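Local coordinates for filamentation induced by cAMP protein Fic (Desulfovibrio alaskensis, PDB 4RGL), which belongs to the Fic/DOC family and joins a mostly helical Fic domain to a C-terminal domain of the helix-turn-helix clan, at residues A[125-133]-A[143-154]; A[265-276]-A[301-312]. All coordinates share one frame; numbering follows the deposited sequence.

Contact 1: residues A[125-133]-A[143-154]; sequences GRYRSGGVG and MAPPADRVPKLM
Arg128 and Tyr127, neighbours in the irregular loop 125-133, bury more surface than any other residues in this contact, with Ala147 third; Val150 of 143-154 meets both, Met154 meets Tyr127 and Ala147 meets Arg128. The guanidinium of Arg128 meets the carbonyl of Pro145 end-on: NH2 lies 2.6 Å from Pro145 O and NH1 3.0 Å from it, with that oxygen in the guanidinium plane. The NH2 bond is the straighter of the two, 155° at its hydrogen. NH1 also reaches back to Gly130 O of its own loop, at 2.9 Å, so the head group bonds to a carbonyl on each segment. The side chain gets there by running extended from CG to NE after a first torsion of 52°, which sets CG between the backbone N and carbonyl carbon. Methyls close on it from opposite faces, Val132 CG1 on one and Val150 CG2 on the other.

Tyr127 crosses Val150 and Met154 of helix 150-163. Val150 CG1 sits over one face of the ring, 4.1 Å from its centroid, a CH-pi contact; CB and CG of Met154, a selenomethionine, pack against the CZ and OH end. The hydroxyl is hydrogen-bonded to Glu106. Val150 thus divides its two methyls between the phenol and the guanidinium. Ala147 CB nestles among the carbonyl oxygens of 128-130, 3.3 Å from Arg128 O, and a bond from Ala144 N to Val132 O, 2.9 Å long, leads into the two-stranded hairpin at Gly133 and Met143.

Arg128 NE and NH2 bond in addition to the carbonyls of His183 and Ile182. A buried guanidinium satisfied by backbone carbonyls, without a carboxylate across this contact, suggests that its charge is probably offset by peptide dipoles while it fixes the two loops against the end of helix 168-182.

Contact 2: residues A[265-276]-A[301-312]; sequences VTDQVAALIRAI and NYLNPAMEDEWI
Val269 and Leu272 of helix 267-276 press into helix 301-308, while Tyr302 and Trp311 close the contact along its flanks. Val269 splits its branches: CG2 meets Pro305 CB at 3.8 Å, and CG1, placed anti to the backbone N (chi1 -177°), meets Ala306 CB at 3.9 Å. One turn on, Leu272 CD1 settles against the backbone of Tyr302, 3.4 Å from its O, and CD2 faces the methyl of Ala306.

The ring of Tyr302 lies across the first turn of the opposing helix. Gln268 CB stands over one of its faces, 3.8 Å from the centroid, and CG touches the phenol end; the Gln268 amide is turned 80° from the ring plane. At the other flank, Val265 CG1 rests over the face of the Trp311 five-membered ring, with Asp309 O on the opposite face of the indole, and Ile273 CD1 touches Trp311 CG at 4.1 Å. Farther along, Ile276 CG1 meets Ile312 CD1 at 3.6 Å. No hydrogen bond crosses between the segments.

The axes approach to 8.5 Å at a signed angle of -82°, nearly perpendicular. A bend of the chain brings Trp311 back over the first helix, its N bonded to Ala306 O. In the next shell, Leu286 and Leu290 of helix 283-290 back Ile276 and Tyr302 respectively, and Leu329 of strand 326-329 touches Ile276 and Ile312. Three helices packed on a small antiparallel sheet, with two of them crossing nearly at right angles through an apolar core, resemble a winged helix-turn-helix domain, consistent with the clan of this C-terminal region.

In the fold
From the N terminus, the chain first runs through five helices, ending with 106-117, before contact 1 closes the short hairpin of strands 133-134 and 142-143 and ties the preceding loop to helix 150-163 in the Fic/DOC family region. A run of helices from 168-182 to 238-257 follows. Contact 2 then closes a longer loop, in which 24 residues containing helix 283-290 separate helix 267-276 from the end of helix 295-308 and the approach to strand 312-314. The loops lie in series, neither nested nor crossed. Their centres are 62 Å apart and their nearest atoms about 45 Å, on opposite sides of the chain's centre, so each lies within its own family region and the two do not touch.

Contact 1: residues A[125-133]-A[143-154]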
# COMPACT_ATOMS: atom_id res chain seq x y z
N GLY A 125 2.59 17.65 15.26
CA GLY A 125 3.46 18.46 14.40
C GLY A 125 4.63 19.10 15.13
O GLY A 125 5.09 20.18 14.75
N ARG A 126 5.09 18.44 16.21
CA ARG A 126 6.21 18.90 17.03
C ARG A 126 6.75 17.75 17.84
O ARG A 126 6.05 16.76 18.05
CB ARG A 126 5.77 20.06 17.96
CG ARG A 126 4.54 19.75 18.81
CD ARG A 126 4.08 20.97 19.60
NE ARG A 126 2.74 20.78 20.15
CZ ARG A 126 1.62 21.09 19.51
NH1 ARG A 126 1.67 21.61 18.28
NH2 ARG A 126 0.44 20.89 20.07
N TYR A 127 8.00 17.86 18.29
CA TYR A 127 8.60 16.80 19.09
C TYR A 127 8.07 16.84 20.51
O TYR A 127 7.61 17.89 20.98
CB TYR A 127 10.14 16.91 19.07
CG TYR A 127 10.74 16.80 17.69
CD1 TYR A 127 10.29 15.85 16.78
CD2 TYR A 127 11.84 17.57 17.32
CE1 TYR A 127 10.86 15.72 15.51
CE2 TYR A 127 12.43 17.45 16.06
CZ TYR A 127 11.94 16.52 15.16
OH TYR A 127 12.51 16.40 13.91
N ARG A 128 8.07 15.68 21.18
CA ARG A 128 7.57 15.54 22.55
C ARG A 128 8.33 16.45 23.51
O ARG A 128 9.54 16.65 23.37
CB ARG A 128 7.68 14.08 23.01
CG ARG A 128 9.06 13.49 22.82
CD ARG A 128 9.09 12.04 23.14
NE ARG A 128 10.36 11.43 22.75
CZ ARG A 128 11.42 11.34 23.55
NH1 ARG A 128 11.37 11.84 24.78
NH2 ARG A 128 12.53 10.77 23.12
N SER A 129 7.61 17.03 24.48
CA SER A 129 8.21 17.90 25.48
C SER A 129 8.73 17.09 26.66
O SER A 129 9.54 17.59 27.46
CB SER A 129 7.20 18.94 25.96
OG SER A 129 6.06 18.32 26.53
N GLY A 130 8.27 15.84 26.76
CA GLY A 130 8.66 14.96 27.84
C GLY A 130 9.12 13.60 27.38
O GLY A 130 9.32 13.37 26.18
N GLY A 131 9.34 12.70 28.34
CA GLY A 131 9.77 11.34 28.06
C GLY A 131 8.66 10.49 27.48
O GLY A 131 7.48 10.85 27.57
N VAL A 132 9.03 9.37 26.86
CA VAL A 132 8.06 8.46 26.27
C VAL A 132 8.61 7.02 26.34
O VAL A 132 9.83 6.81 26.27
CB VAL A 132 7.69 8.88 24.80
CG1 VAL A 132 8.85 8.62 23.85
CG2 VAL A 132 6.43 8.17 24.33
N GLY A 133 7.71 6.06 26.51
CA GLY A 133 8.08 4.65 26.55
C GLY A 133 8.12 4.02 25.17
O GLY A 133 7.24 4.29 24.34
N MSE A 143 12.57 3.43 28.40
CA MSE A 143 12.35 4.84 28.09
C MSE A 143 13.18 5.28 26.89
O MSE A 143 14.33 4.85 26.74
CB MSE A 143 12.67 5.72 29.31
CG MSE A 143 11.95 5.29 30.58
SE MSE A 143 10.03 5.07 30.35
CE MSE A 143 9.56 6.89 29.87
N ALA A 144 12.62 6.18 26.05
CA ALA A 144 13.34 6.78 24.92
C ALA A 144 14.31 7.88 25.42
O ALA A 144 14.25 8.26 26.59
CB ALA A 144 12.35 7.36 23.92
N PRO A 145 15.19 8.42 24.55
CA PRO A 145 16.11 9.49 25.01
C PRO A 145 15.34 10.72 25.57
O PRO A 145 14.21 10.99 25.15
CB PRO A 145 16.89 9.86 23.75
CG PRO A 145 16.79 8.66 22.87
CD PRO A 145 15.44 8.07 23.13
N PRO A 146 15.95 11.49 26.52
CA PRO A 146 15.25 12.67 27.04
C PRO A 146 14.79 13.61 25.92
O PRO A 146 15.44 13.70 24.88
CB PRO A 146 16.31 13.34 27.93
CG PRO A 146 17.21 12.24 28.32
CD PRO A 146 17.27 11.31 27.14
N ALA A 147 13.66 14.31 26.14
CA ALA A 147 13.05 15.17 25.13
C ALA A 147 14.01 16.28 24.64
O ALA A 147 13.93 16.69 23.49
CB ALA A 147 11.79 15.79 25.68
N ASP A 148 14.92 16.77 25.53
CA ASP A 148 15.84 17.85 25.18
C ASP A 148 16.97 17.34 24.23
O ASP A 148 17.63 18.16 23.58
CB ASP A 148 16.45 18.49 26.44
CG ASP A 148 17.10 17.52 27.42
OD1 ASP A 148 17.47 16.40 27.00
OD2 ASP A 148 17.31 17.90 28.60
N ARG A 149 17.14 16.00 24.12
CA ARG A 149 18.16 15.42 23.21
C ARG A 149 17.59 15.26 21.81
O ARG A 149 18.36 15.21 20.84
CB ARG A 149 18.64 14.05 23.74
CG ARG A 149 19.09 14.06 25.20
CD ARG A 149 20.47 14.65 25.40
NE ARG A 149 20.87 14.64 26.81
CZ ARG A 149 21.45 13.60 27.41
NH1 ARG A 149 21.71 12.49 26.73
NH2 ARG A 149 21.76 13.66 28.69
N VAL A 150 16.25 15.12 21.70
CA VAL A 150 15.55 14.81 20.44
C VAL A 150 15.91 15.85 19.31
O VAL A 150 16.29 15.43 18.22
CB VAL A 150 14.01 14.74 20.65
CG1 VAL A 150 13.28 14.57 19.32
CG2 VAL A 150 13.65 13.62 21.62
N PRO A 151 15.78 17.19 19.55
CA PRO A 151 16.04 18.15 18.46
C PRO A 151 17.38 17.89 17.74
O PRO A 151 17.40 17.85 16.50
CB PRO A 151 16.06 19.50 19.18
CG PRO A 151 15.15 19.31 20.33
CD PRO A 151 15.31 17.88 20.78
N LYS A 152 18.49 17.72 18.51
CA LYS A 152 19.83 17.47 17.94
C LYS A 152 19.88 16.09 17.25
O LYS A 152 20.39 15.98 16.13
CB LYS A 152 20.91 17.56 19.05
CG LYS A 152 22.34 17.28 18.56
CD LYS A 152 22.90 18.42 17.70
CE LYS A 152 24.29 18.12 17.17
NZ LYS A 152 25.27 17.90 18.26
N LEU A 153 19.35 15.04 17.92
CA LEU A 153 19.32 13.68 17.36
C LEU A 153 18.61 13.65 16.01
O LEU A 153 19.10 13.03 15.06
CB LEU A 153 18.62 12.71 18.34
CG LEU A 153 19.39 12.35 19.61
CD1 LEU A 153 18.48 11.74 20.64
CD2 LEU A 153 20.54 11.42 19.30
N MSE A 154 17.47 14.36 15.91
CA MSE A 154 16.68 14.42 14.70
C MSE A 154 17.34 15.30 13.65
O MSE A 154 17.33 14.95 12.47
CB MSE A 154 15.26 14.93 15.00
CG MSE A 154 14.38 13.85 15.57
SE MSE A 154 14.17 12.41 14.29
CE MSE A 154 14.08 11.08 15.38

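Contact 2: residues A[265-276]-A[301-312]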
# COMPACT_ATOMS: atom_id res chain seq x y z
N VAL A 265 -12.99 -5.89 -21.99
CA VAL A 265 -14.13 -5.77 -22.92
C VAL A 265 -14.23 -4.33 -23.45
O VAL A 265 -13.86 -3.38 -22.75
CB VAL A 265 -15.47 -6.22 -22.25
CG1 VAL A 265 -15.51 -7.72 -22.06
CG2 VAL A 265 -15.71 -5.49 -20.92
N THR A 266 -14.75 -4.16 -24.68
CA THR A 266 -14.94 -2.84 -25.29
C THR A 266 -16.15 -2.13 -24.63
O THR A 266 -16.98 -2.80 -24.00
CB THR A 266 -15.14 -2.98 -26.82
OG1 THR A 266 -14.33 -4.06 -27.31
CG2 THR A 266 -14.82 -1.70 -27.58
N ASP A 267 -16.25 -0.78 -24.76
CA ASP A 267 -17.39 -0.01 -24.20
C ASP A 267 -18.73 -0.51 -24.78
O ASP A 267 -19.77 -0.44 -24.10
CB ASP A 267 -17.22 1.50 -24.47
CG ASP A 267 -16.13 2.16 -23.64
OD1 ASP A 267 -15.93 1.73 -22.47
OD2 ASP A 267 -15.57 3.18 -24.10
N GLN A 268 -18.70 -1.04 -26.03
CA GLN A 268 -19.88 -1.62 -26.69
C GLN A 268 -20.22 -2.98 -26.06
O GLN A 268 -21.39 -3.23 -25.73
CB GLN A 268 -19.63 -1.77 -28.21
CG GLN A 268 -19.68 -0.44 -29.00
CD GLN A 268 -18.53 0.49 -28.68
OE1 GLN A 268 -17.41 0.07 -28.38
NE2 GLN A 268 -18.77 1.79 -28.82
N VAL A 269 -19.20 -3.85 -25.86
CA VAL A 269 -19.37 -5.19 -25.29
C VAL A 269 -19.75 -5.10 -23.79
O VAL A 269 -20.56 -5.90 -23.31
CB VAL A 269 -18.10 -6.06 -25.51
CG1 VAL A 269 -18.31 -7.49 -24.99
CG2 VAL A 269 -17.68 -6.07 -26.98
N ALA A 270 -19.16 -4.12 -23.05
CA ALA A 270 -19.44 -3.93 -21.62
C ALA A 270 -20.91 -3.55 -21.38
O ALA A 270 -21.52 -4.03 -20.42
CB ALA A 270 -18.53 -2.86 -21.05
N ALA A 271 -21.48 -2.72 -22.28
CA ALA A 271 -22.88 -2.28 -22.18
C ALA A 271 -23.86 -3.45 -22.41
O ALA A 271 -24.93 -3.48 -21.80
CB ALA A 271 -23.15 -1.17 -23.18
N LEU A 272 -23.48 -4.41 -23.29
CA LEU A 272 -24.32 -5.58 -23.59
C LEU A 272 -24.37 -6.54 -22.38
O LEU A 272 -25.45 -7.04 -22.04
CB LEU A 272 -23.78 -6.33 -24.85
CG LEU A 272 -24.68 -7.46 -25.41
CD1 LEU A 272 -24.51 -7.59 -26.90
CD2 LEU A 272 -24.40 -8.79 -24.72
N ILE A 273 -23.21 -6.80 -21.73
CA ILE A 273 -23.12 -7.70 -20.56
C ILE A 273 -24.01 -7.16 -19.42
O ILE A 273 -24.76 -7.93 -18.80
CB ILE A 273 -21.64 -7.86 -20.10
CG1 ILE A 273 -20.75 -8.42 -21.26
CG2 ILE A 273 -21.54 -8.76 -18.85
CD1 ILE A 273 -19.20 -8.39 -20.98
N ARG A 274 -23.98 -5.83 -19.17
CA ARG A 274 -24.80 -5.20 -18.14
C ARG A 274 -26.30 -5.23 -18.53
O ARG A 274 -27.16 -5.31 -17.65
CB ARG A 274 -24.35 -3.74 -17.88
CG ARG A 274 -22.99 -3.63 -17.19
CD ARG A 274 -22.69 -2.20 -16.76
NE ARG A 274 -22.53 -1.30 -17.91
CZ ARG A 274 -21.35 -1.02 -18.47
NH1 ARG A 274 -20.23 -1.54 -17.98
NH2 ARG A 274 -21.29 -0.21 -19.51
N ALA A 275 -26.60 -5.17 -19.85
CA ALA A 275 -27.98 -5.19 -20.35
C ALA A 275 -28.63 -6.57 -20.14
O ALA A 275 -29.82 -6.64 -19.82
CB ALA A 275 -28.01 -4.82 -21.82
N ILE A 276 -27.85 -7.67 -20.31
CA ILE A 276 -28.36 -9.05 -20.12
C ILE A 276 -28.71 -9.28 -18.62
O ILE A 276 -29.85 -9.63 -18.30
CB ILE A 276 -27.33 -10.12 -20.63
CG1 ILE A 276 -27.08 -9.98 -22.17
CG2 ILE A 276 -27.79 -11.56 -20.26
CD1 ILE A 276 -28.22 -10.53 -23.08
N ASN A 301 -20.81 -5.06 -33.77
CA ASN A 301 -20.07 -4.34 -32.72
C ASN A 301 -20.51 -4.76 -31.30
O ASN A 301 -19.84 -4.40 -30.33
CB ASN A 301 -20.25 -2.82 -32.88
CG ASN A 301 -19.77 -2.27 -34.21
OD1 ASN A 301 -19.17 -2.98 -35.03
ND2 ASN A 301 -20.00 -0.98 -34.43
N TYR A 302 -21.64 -5.49 -31.17
CA TYR A 302 -22.16 -5.83 -29.84
C TYR A 302 -22.36 -7.35 -29.67
O TYR A 302 -21.72 -7.96 -28.81
CB TYR A 302 -23.50 -5.09 -29.58
CG TYR A 302 -23.34 -3.59 -29.41
CD1 TYR A 302 -23.20 -2.75 -30.51
CD2 TYR A 302 -23.44 -3.00 -28.15
CE1 TYR A 302 -23.06 -1.37 -30.35
CE2 TYR A 302 -23.33 -1.62 -27.98
CZ TYR A 302 -23.15 -0.81 -29.09
OH TYR A 302 -23.02 0.55 -28.93
N LEU A 303 -23.27 -7.96 -30.47
CA LEU A 303 -23.68 -9.35 -30.27
C LEU A 303 -22.54 -10.35 -30.63
O LEU A 303 -22.22 -11.21 -29.81
CB LEU A 303 -24.94 -9.66 -31.10
CG LEU A 303 -25.68 -10.97 -30.74
CD1 LEU A 303 -26.06 -10.99 -29.26
CD2 LEU A 303 -26.92 -11.13 -31.58
N ASN A 304 -21.95 -10.24 -31.86
CA ASN A 304 -20.88 -11.17 -32.30
C ASN A 304 -19.59 -11.02 -31.42
O ASN A 304 -19.03 -12.04 -31.01
CB ASN A 304 -20.54 -10.96 -33.78
CG ASN A 304 -21.60 -11.47 -34.74
OD1 ASN A 304 -22.36 -12.40 -34.43
ND2 ASN A 304 -21.61 -10.94 -35.95
N PRO A 305 -19.11 -9.77 -31.10
CA PRO A 305 -17.89 -9.65 -30.27
C PRO A 305 -18.04 -10.33 -28.90
O PRO A 305 -17.12 -11.01 -28.45
CB PRO A 305 -17.71 -8.13 -30.12
CG PRO A 305 -18.44 -7.55 -31.26
CD PRO A 305 -19.61 -8.44 -31.52
N ALA A 306 -19.22 -10.16 -28.25
CA ALA A 306 -19.50 -10.78 -26.96
C ALA A 306 -19.69 -12.30 -27.11
O ALA A 306 -19.42 -13.05 -26.17
CB ALA A 306 -20.75 -10.17 -26.34
N MSE A 307 -20.13 -12.75 -28.30
CA MSE A 307 -20.34 -14.17 -28.59
C MSE A 307 -18.99 -14.90 -28.84
O MSE A 307 -18.81 -16.04 -28.39
CB MSE A 307 -21.27 -14.32 -29.83
CG MSE A 307 -21.75 -15.75 -30.06
SE MSE A 307 -23.20 -16.27 -28.87
CE MSE A 307 -23.24 -18.18 -29.28
N GLU A 308 -18.05 -14.23 -29.56
CA GLU A 308 -16.74 -14.81 -29.91
C GLU A 308 -15.81 -14.92 -28.68
O GLU A 308 -15.15 -15.95 -28.51
CB GLU A 308 -16.05 -13.96 -31.01
CG GLU A 308 -16.73 -14.06 -32.38
CD GLU A 308 -16.59 -15.41 -33.08
OE1 GLU A 308 -15.58 -16.10 -32.85
OE2 GLU A 308 -17.46 -15.72 -33.93
N ASP A 309 -15.75 -13.86 -27.84
CA ASP A 309 -14.88 -13.85 -26.65
C ASP A 309 -15.52 -14.65 -25.47
O ASP A 309 -15.01 -14.59 -24.34
CB ASP A 309 -14.56 -12.41 -26.22
CG ASP A 309 -13.66 -11.65 -27.20
OD1 ASP A 309 -13.46 -12.14 -28.33
OD2 ASP A 309 -13.17 -10.56 -26.82
N GLU A 310 -16.61 -15.42 -25.76
CA GLU A 310 -17.27 -16.32 -24.79
C GLU A 310 -17.77 -15.55 -23.52
O GLU A 310 -17.56 -16.02 -22.39
CB GLU A 310 -16.33 -17.47 -24.37
CG GLU A 310 -15.98 -18.41 -25.52
CD GLU A 310 -14.96 -19.49 -25.17
OE1 GLU A 310 -13.95 -19.15 -24.51
OE2 GLU A 310 -15.13 -20.63 -25.64
N TRP A 311 -18.48 -14.42 -23.72
CA TRP A 311 -19.11 -13.69 -22.61
C TRP A 311 -20.59 -14.02 -22.53
O TRP A 311 -21.18 -13.95 -21.45
CB TRP A 311 -18.92 -12.17 -22.78
CG TRP A 311 -17.49 -11.72 -22.74
CD1 TRP A 311 -16.74 -11.28 -23.79
CD2 TRP A 311 -16.63 -11.72 -21.59
NE1 TRP A 311 -15.47 -10.97 -23.36
CE2 TRP A 311 -15.37 -11.25 -22.02
CE3 TRP A 311 -16.80 -12.07 -20.24
CZ2 TRP A 311 -14.29 -11.10 -21.14
CZ3 TRP A 311 -15.73 -11.94 -19.37
CH2 TRP A 311 -14.49 -11.46 -19.82
N ILE A 312 -21.21 -14.35 -23.68
CA ILE A 312 -22.64 -14.63 -23.77
C ILE A 312 -22.87 -15.96 -24.55
O ILE A 312 -22.07 -16.31 -25.43
CB ILE A 312 -23.37 -13.42 -24.47
CG1 ILE A 312 -24.89 -13.49 -24.28
CG2 ILE A 312 -22.98 -13.28 -25.95
CD1 ILE A 312 -25.36 -13.08 -22.94